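Local coordinates for protein putative oxidoreductase (Klebsiella pneumoniae subsp. pneumoniae MGH 78578, PDB 3E82) that probably acts as an NAD(P)-dependent oxidoreductase of the Gfo/Idh/MocA family, on a substrate that is not known, at residues B[36-41]-B[48-53]; B[24-29]-B[298-303]; B[8-13]-B[31-36]; B[58-63]-B[81-86]. One frame throughout, in Å; residues are numbered along the deposited sequence.

Interaction 1 (B[36-41]-B[48-53])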
# COMPACT_ATOMS: atom_id res chain seq x y z
N ALA B 36 0.29 -22.12 -38.90
CA ALA B 36 -0.29 -22.66 -40.12
C ALA B 36 -1.81 -22.60 -40.18
O ALA B 36 -2.39 -22.59 -41.27
CB ALA B 36 0.16 -24.11 -40.29
N PHE B 37 -2.46 -22.56 -39.02
CA PHE B 37 -3.91 -22.51 -38.97
C PHE B 37 -4.45 -21.45 -38.01
O PHE B 37 -3.84 -21.15 -36.99
CB PHE B 37 -4.47 -23.87 -38.54
CG PHE B 37 -4.07 -25.01 -39.43
CD1 PHE B 37 -4.77 -25.29 -40.60
CD2 PHE B 37 -2.98 -25.81 -39.10
CE1 PHE B 37 -4.39 -26.35 -41.42
CE2 PHE B 37 -2.59 -26.87 -39.91
CZ PHE B 37 -3.30 -27.15 -41.07
N VAL B 38 -5.60 -20.89 -38.36
CA VAL B 38 -6.27 -19.91 -37.53
C VAL B 38 -7.76 -20.27 -37.56
O VAL B 38 -8.35 -20.37 -38.64
CB VAL B 38 -6.08 -18.46 -38.06
CG1 VAL B 38 -7.00 -17.50 -37.31
CG2 VAL B 38 -4.63 -18.02 -37.89
N ALA B 39 -8.34 -20.53 -36.40
CA ALA B 39 -9.77 -20.86 -36.35
C ALA B 39 -10.52 -19.56 -36.10
O ALA B 39 -10.31 -18.89 -35.07
CB ALA B 39 -10.06 -21.87 -35.24
N SER B 40 -11.36 -19.19 -37.06
CA SER B 40 -12.14 -17.97 -36.98
C SER B 40 -13.27 -18.04 -38.00
O SER B 40 -13.10 -18.60 -39.09
CB SER B 40 -11.26 -16.75 -37.28
OG SER B 40 -12.04 -15.56 -37.39
N ARG B 41 -14.42 -17.47 -37.64
CA ARG B 41 -15.60 -17.46 -38.50
C ARG B 41 -15.49 -16.38 -39.58
O ARG B 41 -16.33 -16.31 -40.48
CB ARG B 41 -16.86 -17.20 -37.68
CG ARG B 41 -17.18 -18.25 -36.63
CD ARG B 41 -17.47 -19.59 -37.27
NE ARG B 41 -17.71 -20.63 -36.27
CZ ARG B 41 -18.06 -21.88 -36.57
NH1 ARG B 41 -18.21 -22.24 -37.84
NH2 ARG B 41 -18.25 -22.77 -35.60
N ARG B 48 -6.67 -10.75 -44.20
CA ARG B 48 -6.20 -9.37 -44.36
C ARG B 48 -4.83 -9.15 -43.72
O ARG B 48 -4.05 -8.31 -44.19
CB ARG B 48 -7.21 -8.37 -43.77
CG ARG B 48 -8.31 -7.95 -44.75
CD ARG B 48 -9.03 -6.68 -44.29
NE ARG B 48 -9.92 -6.90 -43.16
CZ ARG B 48 -11.04 -7.62 -43.22
NH1 ARG B 48 -11.41 -8.20 -44.36
NH2 ARG B 48 -11.78 -7.77 -42.13
N ASP B 49 -4.54 -9.90 -42.66
CA ASP B 49 -3.27 -9.79 -41.96
C ASP B 49 -2.32 -10.92 -42.35
O ASP B 49 -1.13 -10.71 -42.57
CB ASP B 49 -3.47 -9.85 -40.44
CG ASP B 49 -4.22 -8.66 -39.89
OD1 ASP B 49 -4.11 -7.56 -40.46
OD2 ASP B 49 -4.92 -8.82 -38.86
N LEU B 50 -2.86 -12.14 -42.41
CA LEU B 50 -2.08 -13.33 -42.74
C LEU B 50 -2.62 -13.94 -44.03
O LEU B 50 -3.28 -14.98 -44.01
CB LEU B 50 -2.19 -14.34 -41.60
CG LEU B 50 -2.09 -13.71 -40.20
CD1 LEU B 50 -2.24 -14.77 -39.13
CD2 LEU B 50 -0.76 -12.99 -40.06
N PRO B 51 -2.32 -13.30 -45.18
CA PRO B 51 -2.75 -13.73 -46.51
C PRO B 51 -2.54 -15.20 -46.84
O PRO B 51 -3.29 -15.77 -47.63
CB PRO B 51 -1.95 -12.83 -47.45
CG PRO B 51 -1.81 -11.58 -46.65
CD PRO B 51 -1.46 -12.11 -45.28
N ASP B 52 -1.54 -15.82 -46.23
CA ASP B 52 -1.24 -17.21 -46.55
C ASP B 52 -1.49 -18.27 -45.48
O ASP B 52 -1.03 -19.40 -45.62
CB ASP B 52 0.21 -17.32 -47.02
CG ASP B 52 0.51 -16.38 -48.18
OD1 ASP B 52 -0.23 -16.42 -49.19
OD2 ASP B 52 1.49 -15.60 -48.09
N VAL B 53 -2.22 -17.93 -44.42
CA VAL B 53 -2.49 -18.93 -43.39
C VAL B 53 -3.80 -19.65 -43.74
O VAL B 53 -4.66 -19.10 -44.43
CB VAL B 53 -2.61 -18.26 -41.99
CG1 VAL B 53 -3.96 -17.58 -41.83
CG2 VAL B 53 -2.40 -19.30 -40.91

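Interaction 2 (B[24-29]-B[298-303])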
# COMPACT_ATOMS: atom_id res chain seq x y z
N ALA B 24 -0.48 -13.96 -32.77
CA ALA B 24 -0.01 -14.06 -34.15
C ALA B 24 1.35 -13.37 -34.36
O ALA B 24 2.28 -13.98 -34.90
CB ALA B 24 -1.04 -13.49 -35.11
N PRO B 25 1.49 -12.10 -33.94
CA PRO B 25 2.76 -11.37 -34.10
C PRO B 25 3.94 -12.00 -33.36
O PRO B 25 5.04 -12.09 -33.90
CB PRO B 25 2.43 -9.98 -33.57
CG PRO B 25 0.96 -9.84 -33.91
CD PRO B 25 0.43 -11.19 -33.47
N LEU B 26 3.70 -12.41 -32.12
CA LEU B 26 4.75 -13.03 -31.33
C LEU B 26 5.20 -14.36 -31.96
O LEU B 26 6.39 -14.57 -32.20
CB LEU B 26 4.25 -13.25 -29.90
CG LEU B 26 4.03 -11.98 -29.07
CD1 LEU B 26 3.26 -12.32 -27.78
CD2 LEU B 26 5.38 -11.34 -28.75
N ILE B 27 4.24 -15.23 -32.23
CA ILE B 27 4.54 -16.54 -32.81
C ILE B 27 5.31 -16.43 -34.12
O ILE B 27 6.29 -17.16 -34.34
CB ILE B 27 3.25 -17.35 -33.06
CG1 ILE B 27 2.58 -17.68 -31.72
CG2 ILE B 27 3.58 -18.63 -33.82
CD1 ILE B 27 1.20 -18.30 -31.85
N ARG B 28 4.86 -15.54 -35.00
CA ARG B 28 5.50 -15.37 -36.30
C ARG B 28 6.92 -14.81 -36.19
O ARG B 28 7.70 -14.92 -37.14
CB ARG B 28 4.62 -14.48 -37.19
CG ARG B 28 3.32 -15.19 -37.63
CD ARG B 28 2.26 -14.23 -38.15
NE ARG B 28 2.70 -13.46 -39.31
CZ ARG B 28 3.05 -13.98 -40.48
NH1 ARG B 28 3.01 -15.30 -40.67
NH2 ARG B 28 3.44 -13.19 -41.46
N SER B 29 7.26 -14.25 -35.04
CA SER B 29 8.59 -13.68 -34.83
C SER B 29 9.57 -14.68 -34.21
O SER B 29 10.74 -14.37 -34.02
CB SER B 29 8.50 -12.45 -33.92
OG SER B 29 8.27 -12.85 -32.58
N ASP B 298 11.12 -8.66 -23.33
CA ASP B 298 10.73 -9.40 -24.53
C ASP B 298 9.88 -10.64 -24.25
O ASP B 298 10.40 -11.71 -23.98
CB ASP B 298 11.97 -9.81 -25.34
CG ASP B 298 11.61 -10.52 -26.63
OD1 ASP B 298 10.45 -10.39 -27.09
OD2 ASP B 298 12.49 -11.22 -27.19
N GLN B 299 8.57 -10.48 -24.35
CA GLN B 299 7.68 -11.60 -24.09
C GLN B 299 7.77 -12.72 -25.14
O GLN B 299 7.18 -13.78 -24.98
CB GLN B 299 6.23 -11.10 -23.96
CG GLN B 299 5.63 -10.46 -25.19
CD GLN B 299 4.29 -9.81 -24.88
OE1 GLN B 299 3.29 -10.50 -24.68
NE2 GLN B 299 4.27 -8.48 -24.83
N ARG B 300 8.53 -12.49 -26.22
CA ARG B 300 8.70 -13.53 -27.23
C ARG B 300 9.39 -14.70 -26.53
O ARG B 300 9.36 -15.83 -27.01
CB ARG B 300 9.59 -13.03 -28.39
CG ARG B 300 8.98 -11.93 -29.23
CD ARG B 300 9.98 -11.32 -30.22
NE ARG B 300 10.63 -12.33 -31.05
CZ ARG B 300 11.86 -12.81 -30.85
NH1 ARG B 300 12.59 -12.35 -29.84
NH2 ARG B 300 12.35 -13.74 -31.66
N GLN B 301 10.01 -14.42 -25.38
CA GLN B 301 10.69 -15.46 -24.61
C GLN B 301 9.72 -16.57 -24.24
O GLN B 301 10.10 -17.74 -24.21
CB GLN B 301 11.32 -14.88 -23.34
CG GLN B 301 12.64 -14.13 -23.55
CD GLN B 301 13.76 -15.03 -24.04
OE1 GLN B 301 14.02 -16.09 -23.47
NE2 GLN B 301 14.45 -14.61 -25.09
N TYR B 302 8.47 -16.22 -23.97
CA TYR B 302 7.49 -17.24 -23.62
C TYR B 302 7.43 -18.31 -24.73
O TYR B 302 7.48 -19.50 -24.45
CB TYR B 302 6.09 -16.63 -23.46
CG TYR B 302 5.04 -17.68 -23.15
CD1 TYR B 302 4.83 -18.13 -21.84
CD2 TYR B 302 4.27 -18.25 -24.18
CE1 TYR B 302 3.90 -19.13 -21.56
CE2 TYR B 302 3.33 -19.26 -23.89
CZ TYR B 302 3.16 -19.69 -22.58
OH TYR B 302 2.26 -20.69 -22.29
N TYR B 303 7.30 -17.87 -25.98
CA TYR B 303 7.22 -18.79 -27.10
C TYR B 303 8.55 -19.45 -27.45
O TYR B 303 8.58 -20.59 -27.89
CB TYR B 303 6.62 -18.09 -28.32
CG TYR B 303 5.10 -18.05 -28.28
CD1 TYR B 303 4.36 -19.23 -28.33
CD2 TYR B 303 4.41 -16.85 -28.16
CE1 TYR B 303 2.96 -19.22 -28.25
CE2 TYR B 303 3.01 -16.82 -28.08
CZ TYR B 303 2.29 -18.01 -28.12
OH TYR B 303 0.91 -18.01 -28.03

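Interaction 3 (B[8-13]-B[31-36])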
# COMPACT_ATOMS: atom_id res chain seq x y z
N ILE B 8 7.24 -26.54 -35.55
CA ILE B 8 6.17 -26.83 -34.61
C ILE B 8 4.97 -26.11 -35.22
O ILE B 8 4.87 -24.88 -35.18
CB ILE B 8 6.50 -26.26 -33.20
CG1 ILE B 8 7.67 -27.05 -32.60
CG2 ILE B 8 5.30 -26.37 -32.28
CD1 ILE B 8 8.19 -26.51 -31.28
N ASN B 9 4.08 -26.89 -35.82
CA ASN B 9 2.91 -26.32 -36.48
C ASN B 9 1.77 -26.00 -35.52
O ASN B 9 1.23 -26.86 -34.82
CB ASN B 9 2.48 -27.25 -37.62
CG ASN B 9 3.64 -27.51 -38.59
OD1 ASN B 9 4.33 -26.57 -39.00
ND2 ASN B 9 3.85 -28.77 -38.95
N ILE B 10 1.42 -24.72 -35.51
CA ILE B 10 0.41 -24.18 -34.61
C ILE B 10 -0.94 -23.79 -35.22
O ILE B 10 -1.02 -23.31 -36.35
CB ILE B 10 0.96 -22.91 -33.91
CG1 ILE B 10 2.26 -23.24 -33.16
CG2 ILE B 10 -0.08 -22.33 -32.98
CD1 ILE B 10 3.05 -22.00 -32.75
N ALA B 11 -1.99 -24.01 -34.44
CA ALA B 11 -3.33 -23.60 -34.82
C ALA B 11 -3.69 -22.58 -33.74
O ALA B 11 -3.70 -22.91 -32.55
CB ALA B 11 -4.29 -24.77 -34.76
N LEU B 12 -3.90 -21.33 -34.14
CA LEU B 12 -4.30 -20.28 -33.21
C LEU B 12 -5.83 -20.28 -33.21
O LEU B 12 -6.45 -20.09 -34.26
CB LEU B 12 -3.77 -18.92 -33.68
CG LEU B 12 -4.35 -17.69 -32.95
CD1 LEU B 12 -4.11 -17.82 -31.45
CD2 LEU B 12 -3.71 -16.42 -33.50
N ILE B 13 -6.42 -20.53 -32.05
CA ILE B 13 -7.87 -20.59 -31.92
C ILE B 13 -8.42 -19.23 -31.51
O ILE B 13 -8.26 -18.79 -30.36
CB ILE B 13 -8.29 -21.64 -30.87
CG1 ILE B 13 -7.61 -22.98 -31.16
CG2 ILE B 13 -9.81 -21.78 -30.84
CD1 ILE B 13 -7.85 -23.54 -32.56
N PRO B 31 11.45 -18.17 -34.69
CA PRO B 31 11.85 -19.25 -35.61
C PRO B 31 11.57 -20.62 -35.00
O PRO B 31 11.66 -20.82 -33.79
CB PRO B 31 13.34 -18.99 -35.81
CG PRO B 31 13.45 -17.52 -35.67
CD PRO B 31 12.57 -17.24 -34.46
N GLY B 32 11.25 -21.58 -35.86
CA GLY B 32 10.98 -22.93 -35.38
C GLY B 32 9.49 -23.13 -35.17
O GLY B 32 9.01 -24.26 -35.14
N LEU B 33 8.76 -22.03 -35.02
CA LEU B 33 7.32 -22.08 -34.84
C LEU B 33 6.65 -21.68 -36.14
O LEU B 33 7.08 -20.75 -36.81
CB LEU B 33 6.88 -21.12 -33.73
CG LEU B 33 7.42 -21.36 -32.33
CD1 LEU B 33 6.72 -20.40 -31.38
CD2 LEU B 33 7.17 -22.81 -31.90
N ASN B 34 5.60 -22.39 -36.51
CA ASN B 34 4.90 -22.07 -37.75
C ASN B 34 3.39 -21.94 -37.53
O ASN B 34 2.72 -22.92 -37.21
CB ASN B 34 5.22 -23.16 -38.80
CG ASN B 34 4.37 -23.05 -40.05
OD1 ASN B 34 4.09 -21.95 -40.54
ND2 ASN B 34 3.96 -24.19 -40.57
N LEU B 35 2.88 -20.73 -37.66
CA LEU B 35 1.45 -20.48 -37.52
C LEU B 35 0.83 -20.90 -38.85
O LEU B 35 0.84 -20.13 -39.82
CB LEU B 35 1.19 -19.00 -37.25
CG LEU B 35 -0.28 -18.59 -37.12
CD1 LEU B 35 -1.01 -19.48 -36.12
CD2 LEU B 35 -0.35 -17.13 -36.70
N ALA B 36 0.29 -22.12 -38.90
CA ALA B 36 -0.29 -22.66 -40.12
C ALA B 36 -1.81 -22.60 -40.18
O ALA B 36 -2.39 -22.59 -41.27
CB ALA B 36 0.16 -24.11 -40.29

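Interaction 4 (B[58-63]-B[81-86])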
# COMPACT_ATOMS: atom_id res chain seq x y z
N SER B 58 -14.52 -23.86 -37.70
CA SER B 58 -14.76 -24.34 -36.34
C SER B 58 -13.52 -24.66 -35.51
O SER B 58 -12.56 -25.27 -36.00
CB SER B 58 -15.65 -25.59 -36.37
OG SER B 58 -14.92 -26.71 -36.82
N PRO B 59 -13.54 -24.25 -34.23
CA PRO B 59 -12.45 -24.46 -33.28
C PRO B 59 -12.13 -25.95 -33.13
O PRO B 59 -10.97 -26.35 -33.12
CB PRO B 59 -12.99 -23.87 -31.98
CG PRO B 59 -13.94 -22.82 -32.46
CD PRO B 59 -14.64 -23.51 -33.60
N GLU B 60 -13.18 -26.76 -33.01
CA GLU B 60 -13.04 -28.20 -32.85
C GLU B 60 -12.24 -28.83 -33.99
O GLU B 60 -11.34 -29.63 -33.75
CB GLU B 60 -14.43 -28.86 -32.79
CG GLU B 60 -15.35 -28.35 -31.68
CD GLU B 60 -15.68 -26.86 -31.80
OE1 GLU B 60 -15.88 -26.38 -32.94
OE2 GLU B 60 -15.74 -26.17 -30.77
N ALA B 61 -12.57 -28.46 -35.22
CA ALA B 61 -11.86 -29.00 -36.38
C ALA B 61 -10.39 -28.55 -36.39
O ALA B 61 -9.50 -29.33 -36.72
CB ALA B 61 -12.54 -28.56 -37.66
N ALA B 62 -10.16 -27.29 -36.03
CA ALA B 62 -8.80 -26.75 -36.00
C ALA B 62 -7.96 -27.49 -34.97
O ALA B 62 -6.85 -27.95 -35.26
CB ALA B 62 -8.83 -25.27 -35.67
N VAL B 63 -8.49 -27.60 -33.76
CA VAL B 63 -7.80 -28.28 -32.68
C VAL B 63 -7.47 -29.74 -33.01
O VAL B 63 -6.40 -30.23 -32.65
CB VAL B 63 -8.64 -28.22 -31.38
CG1 VAL B 63 -8.08 -29.18 -30.36
CG2 VAL B 63 -8.64 -26.80 -30.83
N ALA B 81 -11.35 -23.90 -21.07
CA ALA B 81 -11.30 -25.23 -20.47
C ALA B 81 -11.74 -26.34 -21.42
O ALA B 81 -11.04 -27.35 -21.58
CB ALA B 81 -12.15 -25.25 -19.20
N PRO B 82 -12.91 -26.19 -22.06
CA PRO B 82 -13.36 -27.25 -22.98
C PRO B 82 -12.46 -27.48 -24.19
O PRO B 82 -12.20 -28.62 -24.56
CB PRO B 82 -14.78 -26.80 -23.35
CG PRO B 82 -14.76 -25.32 -23.15
CD PRO B 82 -13.95 -25.16 -21.89
N LEU B 83 -11.97 -26.40 -24.82
CA LEU B 83 -11.09 -26.54 -25.98
C LEU B 83 -9.73 -27.12 -25.60
O LEU B 83 -9.13 -27.88 -26.37
CB LEU B 83 -10.90 -25.20 -26.69
CG LEU B 83 -12.08 -24.71 -27.53
CD1 LEU B 83 -11.85 -23.28 -28.01
CD2 LEU B 83 -12.25 -25.65 -28.72
N ALA B 84 -9.24 -26.77 -24.42
CA ALA B 84 -7.96 -27.27 -23.95
C ALA B 84 -8.15 -28.77 -23.73
O ALA B 84 -7.27 -29.57 -24.04
CB ALA B 84 -7.57 -26.60 -22.64
N ARG B 85 -9.32 -29.13 -23.21
CA ARG B 85 -9.65 -30.52 -22.95
C ARG B 85 -9.65 -31.31 -24.26
O ARG B 85 -9.08 -32.40 -24.35
CB ARG B 85 -11.03 -30.61 -22.30
CG ARG B 85 -11.21 -31.80 -21.39
CD ARG B 85 -12.57 -31.76 -20.70
NE ARG B 85 -12.51 -32.31 -19.35
CZ ARG B 85 -12.22 -31.59 -18.27
NH1 ARG B 85 -11.96 -30.30 -18.38
NH2 ARG B 85 -12.19 -32.17 -17.07
N LEU B 86 -10.30 -30.75 -25.27
CA LEU B 86 -10.39 -31.38 -26.58
C LEU B 86 -9.02 -31.51 -27.23
O LEU B 86 -8.68 -32.55 -27.79
CB LEU B 86 -11.31 -30.56 -27.49
CG LEU B 86 -11.68 -31.25 -28.81
CD1 LEU B 86 -12.50 -32.50 -28.51
CD2 LEU B 86 -12.46 -30.30 -29.69

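Interaction 1 (B[36-41]-B[48-53])
Ala36 and Val53 bring their CA atoms to within 5.4 Å of each other, where the return from helix 43-49 swings back beside strand 33-39. The two segments belong to the beta-alpha-beta unit 33-39, 43-49, 54-56 of the Rossmann fold. A type I beta turn from Leu50 to Val53, closed by Val53 N donating to Leu50 O at 3.2 Å, makes the return. No hydrogen bond joins the segments themselves, but Ala36 and Val38 pair through their backbones with Thr54, so the strand ladder begins one residue after the turn.

Val53 has the largest share of the contact. Its CG1 sits between the backbone N and the carbonyl carbon (chi1 77°), which puts CG2 anti to N, and this methyl rests on the strand backbone, 3.3 Å from Ala36 O and 3.8 Å from Phe37 N. Val38 points its CB toward the turn and crosses Val53 at about a right angle. Val46 of helix 43-49 touches both valines, extending the apolar layer beneath the helix. Val38 CG2 lies 4.0 Å from Val53 CG2 and 4.2 Å from Leu50 CD1.

Interaction 2 (B[24-29]-B[298-303])
Arg300 grips Ser29 side-on with two nitrogens, at a seam where helix 17-28 of the Rossmann domain meets the start of helix 300-310 in the C-terminal alpha/beta part of the chain. Three kinds of interaction hold it.

The hydrogen bonds come first. Arg300 NH2 donates to Ser29 O at 2.9 Å with an N-H...O angle of 168°, approaching from above the carbonyl plane, while Arg300 NE reaches Ser29 OG, also at 2.9 Å. Both acceptors lie in the guanidinium plane. Ser29 OG donates to Leu26 O at 2.6 Å while accepting from Arg300 NE.

The charged partner is Asp298, which steers the arginine from its own segment. Its OD2 pairs with Arg300 NH1 in a salt bridge of 2.9 Å through the syn lone pair, and its OD1 caps Arg300 N ahead of the helix. The salt bridge and the two bonds to Ser29 together fix the rotation of the guanidinium.

Van der Waals contacts make up the rest. Leu26 CD2 packs 3.7 Å from Arg300 CG, and its CD1 lies against the amide end of Gln299, whose OE1 is held by Asn126. Leu26 CB is 4.0 Å from Tyr303 CD2. The Tyr303 hydroxyl is bonded to His23, and Tyr302 CD2 covers one face of the Tyr303 ring. Over the opposite face, Ile27 CG1 makes a CH-pi contact, 3.7 Å from the ring centroid and 14° off the normal.

Interaction 3 (B[8-13]-B[31-36])
Asn9 OD1 is held by two donors, Asn34 ND2 from the neighbouring strand and Thr7 OG1 from just before its own. The bond from Asn34 ND2 measures 2.9 Å with an N-H...O angle of 165°; ND2 stands above the Asn9 amide plane, and the two amide planes are 85° apart. This side-chain bridge adds to the pairing of strands 8-13 and 33-39, the first two strands of a classical Rossmann beta-alpha-beta unit, joined by helix 17-28.

The backbone evidence for a parallel pair is direct. Ile8 N donates to Gly32 O at 2.9 Å, nearly along the C=O axis; Asn34 N donates to Ile8 O; Ile10 N donates to Asn34 O at 2.8 Å; and Ala36 N reaches Ile10 O at 3.1 Å, less straight, with 142° at the hydrogen. The register is Ile8 with Leu33, Asn9 with Asn34 and Ile10 with Leu35.

On the sheet face opposite the asparagines the contacts are apolar. Ile8 and Leu33 lie side by side, with Leu33 CD2 3.7 Å from Ile8 CB, and Ile10 CD1 approaches Leu33 CB at 4.1 Å. Helix 17-28 covers this face through Ala24 and Ile27. Strand 8-13 runs on into a GxGxxG turn (Gly14, Gly16, Gly19), consistent with dinucleotide binding. Nearer that end, Leu35 CD1 touches Leu12 CB at 3.7 Å.

Interaction 4 (B[58-63]-B[81-86])
Pro59, Glu60 and Val63 form the side of helix 59-64 that meets Leu83 and Leu86 of helix 80-89. The segment axes run 10.1 Å apart at closest, with 33° between their N-to-C directions. Ser58 precedes them as N-cap, its OG accepting a weak bond from Ala61 N.

Pro59 comes first: its CB lies 3.8 Å from Leu83 CD2. Glu60 follows, and its chain divides between both leucines. Its CA and CB meet Leu86 CD2, the CA at 3.8 Å. The chain bends at chi2 (62°), which turns CD back; OE2 lies 4.1 Å from Leu83 CD2, a contact of van der Waals kind. One turn after Pro59, Val63 points toward the partner helix. Its CG2 approaches Leu83 CD2 at 4.3 Å, and its CG1, anti to the backbone N, stands 4.4 Å from Leu86 CG. Leu83 CD2 is thus touched by three residues of the first helix.

Beneath the pair lies the sheet: Pro59, Val63 and Leu83 all rest on Ile13 of strand 8-13. On its far side helix 80-89 is tied to helix 104-116 by the Arg85-Glu109 salt bridge. Neighbouring helices aligned in this way over one face of a parallel sheet are the layering of the Rossmann fold.

From the N terminus, strand 8-13 opens interaction 3, which closes when 31-36 pairs with it. Between them, 24-29 opens interaction 2, which closes only at 298-303, so interactions 2 and 3 cross; Ile27 CG2 meets Ile10 CD1 where they touch. Interactions 1 and 4 follow in series, both inside the long span of interaction 2: interaction 1 closes a short loop around helix 43-49 at 48-53, and interaction 4 closes at 81-86, across strand 70-73. Interaction 1 shares Ala36 with interaction 3 and continues the same strand. Ile13 and Ala39 carry the sheet to interaction 4, through Ala62 and Pro59. Three contacts thus build the Rossmann part, and interaction 2 ties it to the C-terminal part.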